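Local coordinates for protein probable hydrolase (PDB 3OM8) that is probably an alpha/beta-fold hydrolase, perhaps a 3-oxoadipate enol-lactonase, at residues Leu30-Ser35 with His41-Gln46; Val106-Ala111 with Thr198-Gln203; Asn159-Ala164 with Pro171-Phe176. One frame throughout, in Å; residues are numbered along the deposited sequence.

Contact 1. Residues Leu30-Ser35 with His41-Gln46; sequences LALSNS and HMWDAQ
M42, modelled as selenomethionine, runs its extended side chain to the backbone and side chain of S35, where its SE comes 4.1 Å from S35 CB. Its own CG also lies against one face of the neighbouring indole of W43, 3.8 Å above the ring plane. W43 carries most of the remaining contact. The indole points at strand 29-33, and L32 CD1 takes the face opposite M42, 4.0 Å from the centroid of the five-membered ring, a CH-pi contact. Strand 29-33 is an inner parallel strand of the alpha/beta hydrolase sheet, and in this fold the loop after it commonly helps to form the oxyanion hole; S35 touches S101, the putative nucleophile. At the indole edge, W43 NE1 donates to N34 OD1 at 2.9 Å. The acceptor lies near the ring plane and the donor in the carbonyl plane, but the N-H...O angle is a bent 134°, and the amide and ring planes stand 44° apart. Also at the edge, W43 CZ2 approaches S33 O at 3.7 Å.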
loop_
_atom_site.group_PDB
_atom_site.type_symbol
_atom_site.label_atom_id
_atom_site.label_comp_id
_atom_site.label_asym_id
_atom_site.label_seq_id
_atom_site.Cartn_x
_atom_site.Cartn_y
_atom_site.Cartn_z
ATOM N N LEU B 30 -15.099 -7.999 -19.120
ATOM C CA LEU B 30 -13.804 -7.645 -18.546
ATOM C C LEU B 30 -12.687 -8.031 -19.515
ATOM O O LEU B 30 -12.526 -9.210 -19.844
ATOM C CB LEU B 30 -13.596 -8.348 -17.204
ATOM C CG LEU B 30 -12.169 -8.268 -16.656
ATOM C CD1 LEU B 30 -11.749 -6.820 -16.436
ATOM C CD2 LEU B 30 -12.037 -9.058 -15.377
ATOM N N ALA B 31 -11.925 -7.037 -19.973
ATOM C CA ALA B 31 -10.818 -7.268 -20.902
ATOM C C ALA B 31 -9.479 -7.308 -20.178
ATOM O O ALA B 31 -9.186 -6.448 -19.349
ATOM C CB ALA B 31 -10.799 -6.205 -21.998
ATOM N N LEU B 32 -8.675 -8.319 -20.492
ATOM C CA LEU B 32 -7.343 -8.476 -19.915
ATOM C C LEU B 32 -6.280 -8.189 -20.965
ATOM O O LEU B 32 -6.412 -8.612 -22.112
ATOM C CB LEU B 32 -7.164 -9.901 -19.389
ATOM C CG LEU B 32 -8.296 -10.350 -18.457
ATOM C CD1 LEU B 32 -7.987 -11.698 -17.834
ATOM C CD2 LEU B 32 -8.501 -9.307 -17.397
ATOM N N SER B 33 -5.227 -7.473 -20.577
ATOM C CA SER B 33 -4.104 -7.215 -21.474
ATOM C C SER B 33 -2.793 -7.665 -20.824
ATOM O O SER B 33 -2.553 -7.382 -19.648
ATOM C CB SER B 33 -4.050 -5.738 -21.866
ATOM O OG SER B 33 -2.957 -5.478 -22.717
ATOM N N ASN B 34 -1.956 -8.358 -21.598
ATOM C CA ASN B 34 -0.841 -9.131 -21.050
ATOM C C ASN B 34 0.457 -8.354 -20.836
ATOM O O ASN B 34 0.601 -7.226 -21.286
ATOM C CB ASN B 34 -0.545 -10.344 -21.938
ATOM C CG ASN B 34 -1.799 -11.037 -22.428
ATOM O OD1 ASN B 34 -2.755 -11.210 -21.687
ATOM N ND2 ASN B 34 -1.792 -11.450 -23.690
ATOM N N SER B 35 1.402 -8.978 -20.140
ATOM C CA SER B 35 2.755 -8.448 -20.044
ATOM C C SER B 35 3.451 -8.642 -21.388
ATOM O O SER B 35 3.069 -9.504 -22.184
ATOM C CB SER B 35 3.545 -9.201 -18.975
ATOM O OG SER B 35 4.938 -8.907 -19.037
ATOM N N HIS B 41 -2.433 -16.904 -22.020
ATOM C CA HIS B 41 -2.474 -18.015 -21.077
ATOM C C HIS B 41 -1.837 -17.687 -19.718
ATOM O O HIS B 41 -1.856 -18.507 -18.798
ATOM C CB HIS B 41 -1.858 -19.276 -21.683
ATOM C CG HIS B 41 -2.736 -19.942 -22.693
ATOM N ND1 HIS B 41 -3.873 -20.636 -22.344
ATOM C CD2 HIS B 41 -2.649 -20.014 -24.043
ATOM C CE1 HIS B 41 -4.450 -21.108 -23.434
ATOM N NE2 HIS B 41 -3.728 -20.746 -24.478
HETATM N N MSE B 42 -1.269 -16.496 -19.584
HETATM C CA MSE B 42 -0.716 -16.119 -18.293
HETATM C C MSE B 42 -1.845 -15.889 -17.286
HETATM O O MSE B 42 -1.602 -15.834 -16.086
HETATM C CB MSE B 42 0.192 -14.888 -18.390
HETATM C CG MSE B 42 -0.538 -13.589 -18.636
HETATM SE SE MSE B 42 0.600 -12.046 -18.322
HETATM C CE MSE B 42 -0.710 -10.634 -18.301
ATOM N N TRP B 43 -3.076 -15.769 -17.784
ATOM C CA TRP B 43 -4.250 -15.561 -16.934
ATOM C C TRP B 43 -5.081 -16.825 -16.700
ATOM O O TRP B 43 -6.146 -16.744 -16.098
ATOM C CB TRP B 43 -5.180 -14.503 -17.529
ATOM C CG TRP B 43 -4.548 -13.175 -17.823
ATOM C CD1 TRP B 43 -4.232 -12.672 -19.053
ATOM C CD2 TRP B 43 -4.197 -12.160 -16.872
ATOM N NE1 TRP B 43 -3.690 -11.417 -18.925
ATOM C CE2 TRP B 43 -3.655 -11.078 -17.596
ATOM C CE3 TRP B 43 -4.277 -12.066 -15.474
ATOM C CZ2 TRP B 43 -3.202 -9.911 -16.974
ATOM C CZ3 TRP B 43 -3.815 -10.915 -14.857
ATOM C CH2 TRP B 43 -3.286 -9.851 -15.607
ATOM N N ASP B 44 -4.622 -17.979 -17.179
ATOM C CA ASP B 44 -5.412 -19.209 -17.072
ATOM C C ASP B 44 -5.917 -19.470 -15.644
ATOM O O ASP B 44 -7.054 -19.902 -15.452
ATOM C CB ASP B 44 -4.630 -20.435 -17.569
ATOM C CG ASP B 44 -4.533 -20.513 -19.111
ATOM O OD1 ASP B 44 -3.705 -21.313 -19.611
ATOM O OD2 ASP B 44 -5.279 -19.793 -19.815
ATOM N N ALA B 45 -5.066 -19.230 -14.650
ATOM C CA ALA B 45 -5.424 -19.531 -13.265
ATOM C C ALA B 45 -6.577 -18.654 -12.757
ATOM O O ALA B 45 -7.372 -19.096 -11.936
ATOM C CB ALA B 45 -4.205 -19.417 -12.346
ATOM N N GLN B 46 -6.662 -17.429 -13.272
ATOM C CA GLN B 46 -7.663 -16.451 -12.852
ATOM C C GLN B 46 -9.039 -16.643 -13.478
ATOM O O GLN B 46 -10.017 -16.054 -13.011
ATOM C CB GLN B 46 -7.187 -15.032 -13.163
ATOM C CG GLN B 46 -6.213 -14.469 -12.151
ATOM C CD GLN B 46 -4.880 -15.170 -12.189
ATOM O OE1 GLN B 46 -4.176 -15.131 -13.203
ATOM N NE2 GLN B 46 -4.524 -15.829 -11.093
#

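Contact 2. Residues Val106-Ala111 with Thr198-Gln203; sequences VGQWLA and TDLRAQ
A small, buried apolar contact is made by L200, in the loop that follows helix 185-196, on the side of Q108 in helix 102-113; the two segments together bury 106 Å². The evidence is the position of one methyl. L200 CD1 sits 3.6 Å from Q108 CB, with Q108 OE1 next at 4.0 Å. The same L200 CD1 is 4.3 Å from W109 N, so the methyl lies where the side chain of Q108 leaves the helix backbone. It gets there because L200 CG stands anti to the carbonyl carbon (chi1 -56°) and a chi2 near 180° carries CD1 straight on. The two side chains meet at a slant. The amide of Q108 is engaged elsewhere: NE2 donates to the carbonyls of S127 and G104, which holds the amide, whose OE1 is the methyl's second neighbour. In the alpha/beta hydrolase fold, helix 102-113 is the one that follows the presumed nucleophile elbow, and 198-203 belongs to the return from the helical cap to strand 211-216, so L200 meets the core helix just where the cap rejoins the core. A backbone hydrogen bond to A128 ties L200 to the outgoing end of the same excursion. Beside it the loop is shaped by D199, whose OD1 accepts from R201 N at 3.3 Å, an Asx turn. R201 also grips this carboxylate side-on, NE to OD1 at 2.8 Å and NH2 to OD2 at 2.8 Å, the latter nearly straight at 169°. R201 NE and R201 N reach OD1 from opposite faces of the carboxylate plane. D199 N is hydrogen-bonded to a sulfonate oxygen of a MES molecule, probably from the crystallisation liquor, which also lies about 3 Å from the side chain of L200 (nearest atoms).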
loop_
_atom_site.group_PDB
_atom_site.type_symbol
_atom_site.label_atom_id
_atom_site.label_comp_id
_atom_site.label_asym_id
_atom_site.label_seq_id
_atom_site.Cartn_x
_atom_site.Cartn_y
_atom_site.Cartn_z
ATOM N N VAL B 106 -1.110 0.228 -21.717
ATOM C CA VAL B 106 -2.253 0.286 -22.612
ATOM C C VAL B 106 -3.495 0.764 -21.853
ATOM O O VAL B 106 -4.267 1.585 -22.349
ATOM C CB VAL B 106 -2.517 -1.073 -23.280
ATOM C CG1 VAL B 106 -3.754 -0.996 -24.167
ATOM C CG2 VAL B 106 -1.301 -1.496 -24.108
ATOM N N GLY B 107 -3.672 0.256 -20.637
ATOM C CA GLY B 107 -4.778 0.673 -19.794
ATOM C C GLY B 107 -4.806 2.171 -19.559
ATOM O O GLY B 107 -5.836 2.821 -19.748
ATOM N N GLN B 108 -3.676 2.729 -19.138
ATOM C CA GLN B 108 -3.613 4.159 -18.871
ATOM C C GLN B 108 -3.934 4.960 -20.133
ATOM O O GLN B 108 -4.626 5.982 -20.062
ATOM C CB GLN B 108 -2.238 4.542 -18.335
ATOM C CG GLN B 108 -1.901 3.917 -16.993
ATOM C CD GLN B 108 -0.417 3.926 -16.725
ATOM O OE1 GLN B 108 0.168 4.973 -16.465
ATOM N NE2 GLN B 108 0.208 2.756 -16.804
ATOM N N TRP B 109 -3.444 4.479 -21.279
ATOM C CA TRP B 109 -3.707 5.114 -22.569
ATOM C C TRP B 109 -5.195 5.110 -22.916
ATOM O O TRP B 109 -5.745 6.132 -23.325
ATOM C CB TRP B 109 -2.910 4.441 -23.699
ATOM C CG TRP B 109 -2.968 5.201 -24.996
ATOM C CD1 TRP B 109 -2.086 6.145 -25.426
ATOM C CD2 TRP B 109 -3.973 5.096 -26.019
ATOM N NE1 TRP B 109 -2.470 6.630 -26.653
ATOM C CE2 TRP B 109 -3.625 6.002 -27.038
ATOM C CE3 TRP B 109 -5.129 4.325 -26.173
ATOM C CZ2 TRP B 109 -4.390 6.156 -28.198
ATOM C CZ3 TRP B 109 -5.888 4.481 -27.323
ATOM C CH2 TRP B 109 -5.516 5.388 -28.319
ATOM N N LEU B 110 -5.845 3.959 -22.765
ATOM C CA LEU B 110 -7.272 3.881 -23.038
ATOM C C LEU B 110 -8.052 4.857 -22.148
ATOM O O LEU B 110 -8.990 5.511 -22.602
ATOM C CB LEU B 110 -7.784 2.455 -22.856
ATOM C CG LEU B 110 -7.222 1.460 -23.863
ATOM C CD1 LEU B 110 -7.419 0.023 -23.398
ATOM C CD2 LEU B 110 -7.861 1.688 -25.223
ATOM N N ALA B 111 -7.652 4.970 -20.886
ATOM C CA ALA B 111 -8.350 5.853 -19.958
ATOM C C ALA B 111 -8.157 7.302 -20.373
ATOM O O ALA B 111 -9.026 8.142 -20.155
ATOM C CB ALA B 111 -7.864 5.638 -18.537
ATOM N N THR B 198 7.084 6.333 -23.888
ATOM C CA THR B 198 5.992 6.610 -22.969
ATOM C C THR B 198 6.378 7.407 -21.726
ATOM O O THR B 198 7.239 6.987 -20.952
ATOM C CB THR B 198 5.334 5.307 -22.514
ATOM O OG1 THR B 198 4.694 4.691 -23.636
ATOM C CG2 THR B 198 4.307 5.586 -21.423
ATOM N N ASP B 199 5.734 8.555 -21.542
ATOM C CA ASP B 199 5.740 9.232 -20.246
ATOM C C ASP B 199 4.366 9.838 -19.942
ATOM O O ASP B 199 4.065 10.950 -20.364
ATOM C CB ASP B 199 6.828 10.307 -20.169
ATOM C CG ASP B 199 6.965 10.892 -18.764
ATOM O OD1 ASP B 199 6.240 10.441 -17.856
ATOM O OD2 ASP B 199 7.801 11.792 -18.557
ATOM N N LEU B 200 3.535 9.106 -19.204
ATOM C CA LEU B 200 2.174 9.556 -18.931
ATOM C C LEU B 200 2.035 10.356 -17.631
ATOM O O LEU B 200 0.962 10.873 -17.338
ATOM C CB LEU B 200 1.206 8.366 -18.935
ATOM C CG LEU B 200 1.236 7.559 -20.231
ATOM C CD1 LEU B 200 0.229 6.429 -20.204
ATOM C CD2 LEU B 200 0.986 8.483 -21.434
ATOM N N ARG B 201 3.118 10.469 -16.867
ATOM C CA ARG B 201 3.053 11.038 -15.513
ATOM C C ARG B 201 2.245 12.342 -15.411
ATOM O O ARG B 201 1.371 12.471 -14.562
ATOM C CB ARG B 201 4.459 11.226 -14.927
ATOM C CG ARG B 201 5.236 9.926 -14.679
ATOM C CD ARG B 201 6.680 10.203 -14.257
ATOM N NE ARG B 201 7.437 10.850 -15.327
ATOM C CZ ARG B 201 8.645 11.386 -15.178
ATOM N NH1 ARG B 201 9.247 11.362 -13.995
ATOM N NH2 ARG B 201 9.254 11.955 -16.217
ATOM N N ALA B 202 2.523 13.296 -16.286
ATOM C CA ALA B 202 1.879 14.604 -16.220
ATOM C C ALA B 202 0.419 14.587 -16.684
ATOM O O ALA B 202 -0.297 15.582 -16.546
ATOM C CB ALA B 202 2.681 15.622 -17.031
ATOM N N GLN B 203 -0.019 13.457 -17.229
ATOM C CA GLN B 203 -1.349 13.351 -17.811
ATOM C C GLN B 203 -2.311 12.577 -16.920
ATOM O O GLN B 203 -3.528 12.668 -17.092
ATOM C CB GLN B 203 -1.276 12.658 -19.169
ATOM C CG GLN B 203 -0.402 13.369 -20.201
ATOM C CD GLN B 203 -0.131 12.510 -21.421
ATOM O OE1 GLN B 203 1.013 12.147 -21.694
ATOM N NE2 GLN B 203 -1.184 12.176 -22.159
#

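Contact 3. Residues Asn159-Ala164 with Pro171-Phe176; sequences NWFPPA and PVVERF
W160, the last residue of helix 150-160, meets F176 of helix 171-181 within the helical cap that this alpha/beta hydrolase carries between strands 118-124 and 211-216. The two side chains cross at about a right angle, and the far rim of the indole makes the touch, W160 CZ3 lying 3.8 Å from F176 CD1. The indole ring also meets that of H246, the histidine of a probable Ser-His-Asp triad, so the same residue faces both the cap helix and the presumed active site. F161 comes next, the first residue to leave helical geometry, and it contributes the largest buried area of the contact, 78 Å². Its CG lies beside the backbone N (chi1 -64°), which sends the ring across to helix 171-181. There one face is covered by V173 CG2, 4.3 Å from the ring centroid and only 10° off the normal, a CH-pi contact placed almost over the centre. The opposite face is backed by W160 CB, 3.9 Å above the plane and offset toward the rim, so the ring is held between its own neighbour and the valine. L166 of the short helix 163-167 touches both F161 and V173. Beyond F161 the chain turns away into that helix, where P163 packs on R201 of the second subunit, and it is the F161 ring that completes the contact. Its edge is turned to the face of F176 in a T-shaped pair, with centroids 5.7 Å apart and planes at 73°. At its leading corner, F161 CZ is 4.0 Å from F176 CD2 and equally 4.0 Å from F176 CG.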
loop_
_atom_site.group_PDB
_atom_site.type_symbol
_atom_site.label_atom_id
_atom_site.label_comp_id
_atom_site.label_asym_id
_atom_site.label_seq_id
_atom_site.Cartn_x
_atom_site.Cartn_y
_atom_site.Cartn_z
ATOM N N ASN B 159 14.151 -11.196 -13.904
ATOM C CA ASN B 159 13.510 -10.014 -13.322
ATOM C C ASN B 159 12.099 -10.282 -12.821
ATOM O O ASN B 159 11.599 -9.561 -11.962
ATOM C CB ASN B 159 13.448 -8.862 -14.328
ATOM C CG ASN B 159 14.810 -8.269 -14.615
ATOM O OD1 ASN B 159 15.296 -7.390 -13.896
ATOM N ND2 ASN B 159 15.439 -8.757 -15.666
ATOM N N TRP B 160 11.462 -11.304 -13.382
ATOM C CA TRP B 160 10.050 -11.576 -13.140
ATOM C C TRP B 160 9.824 -12.382 -11.870
ATOM O O TRP B 160 8.832 -12.200 -11.187
ATOM C CB TRP B 160 9.462 -12.379 -14.290
ATOM C CG TRP B 160 9.108 -11.603 -15.521
ATOM C CD1 TRP B 160 9.182 -10.255 -15.702
ATOM C CD2 TRP B 160 8.613 -12.149 -16.749
ATOM N NE1 TRP B 160 8.762 -9.928 -16.971
ATOM C CE2 TRP B 160 8.399 -11.074 -17.628
ATOM C CE3 TRP B 160 8.318 -13.445 -17.183
ATOM C CZ2 TRP B 160 7.904 -11.253 -18.911
ATOM C CZ3 TRP B 160 7.824 -13.620 -18.458
ATOM C CH2 TRP B 160 7.626 -12.532 -19.308
ATOM N N PHE B 161 10.729 -13.302 -11.575
ATOM C CA PHE B 161 10.498 -14.221 -10.482
ATOM C C PHE B 161 11.512 -14.077 -9.358
ATOM O O PHE B 161 12.678 -13.717 -9.591
ATOM C CB PHE B 161 10.474 -15.673 -10.983
ATOM C CG PHE B 161 9.351 -15.964 -11.927
ATOM C CD1 PHE B 161 8.045 -16.016 -11.478
ATOM C CD2 PHE B 161 9.598 -16.168 -13.270
ATOM C CE1 PHE B 161 7.003 -16.273 -12.352
ATOM C CE2 PHE B 161 8.564 -16.422 -14.144
ATOM C CZ PHE B 161 7.269 -16.483 -13.689
ATOM N N PRO B 162 11.059 -14.360 -8.123
ATOM C CA PRO B 162 11.970 -14.516 -6.991
ATOM C C PRO B 162 13.045 -15.515 -7.389
ATOM O O PRO B 162 12.704 -16.593 -7.869
ATOM C CB PRO B 162 11.072 -15.128 -5.907
ATOM C CG PRO B 162 9.692 -14.684 -6.256
ATOM C CD PRO B 162 9.651 -14.613 -7.753
ATOM N N PRO B 163 14.324 -15.167 -7.202
ATOM C CA PRO B 163 15.403 -16.107 -7.516
ATOM C C PRO B 163 15.195 -17.412 -6.756
ATOM O O PRO B 163 15.783 -18.432 -7.103
ATOM C CB PRO B 163 16.648 -15.391 -6.989
ATOM C CG PRO B 163 16.116 -14.456 -5.929
ATOM C CD PRO B 163 14.821 -13.973 -6.500
ATOM N N ALA B 164 14.365 -17.363 -5.719
ATOM C CA ALA B 164 13.966 -18.557 -4.988
ATOM C C ALA B 164 13.075 -19.428 -5.870
ATOM O O ALA B 164 13.363 -20.606 -6.102
ATOM C CB ALA B 164 13.237 -18.173 -3.716
ATOM N N PRO B 171 7.255 -25.765 -12.663
ATOM C CA PRO B 171 6.463 -25.959 -13.880
ATOM C C PRO B 171 5.868 -24.647 -14.373
ATOM O O PRO B 171 5.685 -24.466 -15.575
ATOM C CB PRO B 171 5.351 -26.910 -13.427
ATOM C CG PRO B 171 5.928 -27.634 -12.255
ATOM C CD PRO B 171 6.809 -26.634 -11.561
ATOM N N VAL B 172 5.570 -23.736 -13.454
ATOM C CA VAL B 172 4.992 -22.452 -13.838
ATOM C C VAL B 172 6.043 -21.568 -14.510
ATOM O O VAL B 172 5.750 -20.863 -15.476
ATOM C CB VAL B 172 4.369 -21.717 -12.635
ATOM C CG1 VAL B 172 5.455 -21.258 -11.683
ATOM C CG2 VAL B 172 3.544 -20.531 -13.096
ATOM N N VAL B 173 7.266 -21.608 -13.994
ATOM C CA VAL B 173 8.353 -20.829 -14.568
ATOM C C VAL B 173 8.634 -21.310 -15.988
ATOM O O VAL B 173 8.781 -20.511 -16.905
ATOM C CB VAL B 173 9.634 -20.924 -13.717
ATOM C CG1 VAL B 173 10.785 -20.220 -14.414
ATOM C CG2 VAL B 173 9.402 -20.317 -12.350
ATOM N N GLU B 174 8.680 -22.624 -16.161
ATOM C CA GLU B 174 8.922 -23.220 -17.459
ATOM C C GLU B 174 7.841 -22.870 -18.471
ATOM O O GLU B 174 8.127 -22.753 -19.661
ATOM C CB GLU B 174 9.109 -24.728 -17.326
ATOM C CG GLU B 174 10.432 -25.054 -16.670
ATOM C CD GLU B 174 11.575 -24.279 -17.311
ATOM O OE1 GLU B 174 11.725 -24.369 -18.549
ATOM O OE2 GLU B 174 12.312 -23.575 -16.583
ATOM N N ARG B 175 6.613 -22.673 -18.001
ATOM C CA ARG B 175 5.549 -22.241 -18.896
ATOM C C ARG B 175 5.794 -20.827 -19.382
ATOM O O ARG B 175 5.541 -20.527 -20.548
ATOM C CB ARG B 175 4.172 -22.352 -18.252
ATOM C CG ARG B 175 3.409 -23.613 -18.644
ATOM C CD ARG B 175 2.688 -24.230 -17.447
ATOM N NE ARG B 175 1.829 -23.263 -16.770
ATOM C CZ ARG B 175 1.471 -23.347 -15.489
ATOM N NH1 ARG B 175 1.905 -24.355 -14.737
ATOM N NH2 ARG B 175 0.683 -22.416 -14.957
ATOM N N PHE B 176 6.282 -19.961 -18.498
ATOM C CA PHE B 176 6.674 -18.614 -18.916
ATOM C C PHE B 176 7.964 -18.622 -19.753
ATOM O O PHE B 176 8.131 -17.808 -20.652
ATOM C CB PHE B 176 6.783 -17.659 -17.724
ATOM C CG PHE B 176 5.445 -17.171 -17.225
ATOM C CD1 PHE B 176 4.916 -15.969 -17.671
ATOM C CD2 PHE B 176 4.701 -17.934 -16.345
ATOM C CE1 PHE B 176 3.682 -15.532 -17.232
ATOM C CE2 PHE B 176 3.462 -17.502 -15.909
ATOM C CZ PHE B 176 2.955 -16.299 -16.346
#

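Contacts 1 and 3 touch directly although their centres are about 17 Å apart: M42 CB lies 3.7 Å from F176 CZ, and S35 OG lies 3.8 Å from W160 CZ2. The core loop after strand 29-33 thus meets the cap beside the probable triad, with S35 against S101 and W160 against H246. Contact 2 comes close to contact 1 without touching it (nearest atoms about 4 Å, centres about 20 Å apart) and is far from contact 3 (nearest atoms about 14 Å, centres about 28 Å apart), the two lying on opposite sides of the chain's centre. Contact 3 lies in the chain between the two segments of contact 2.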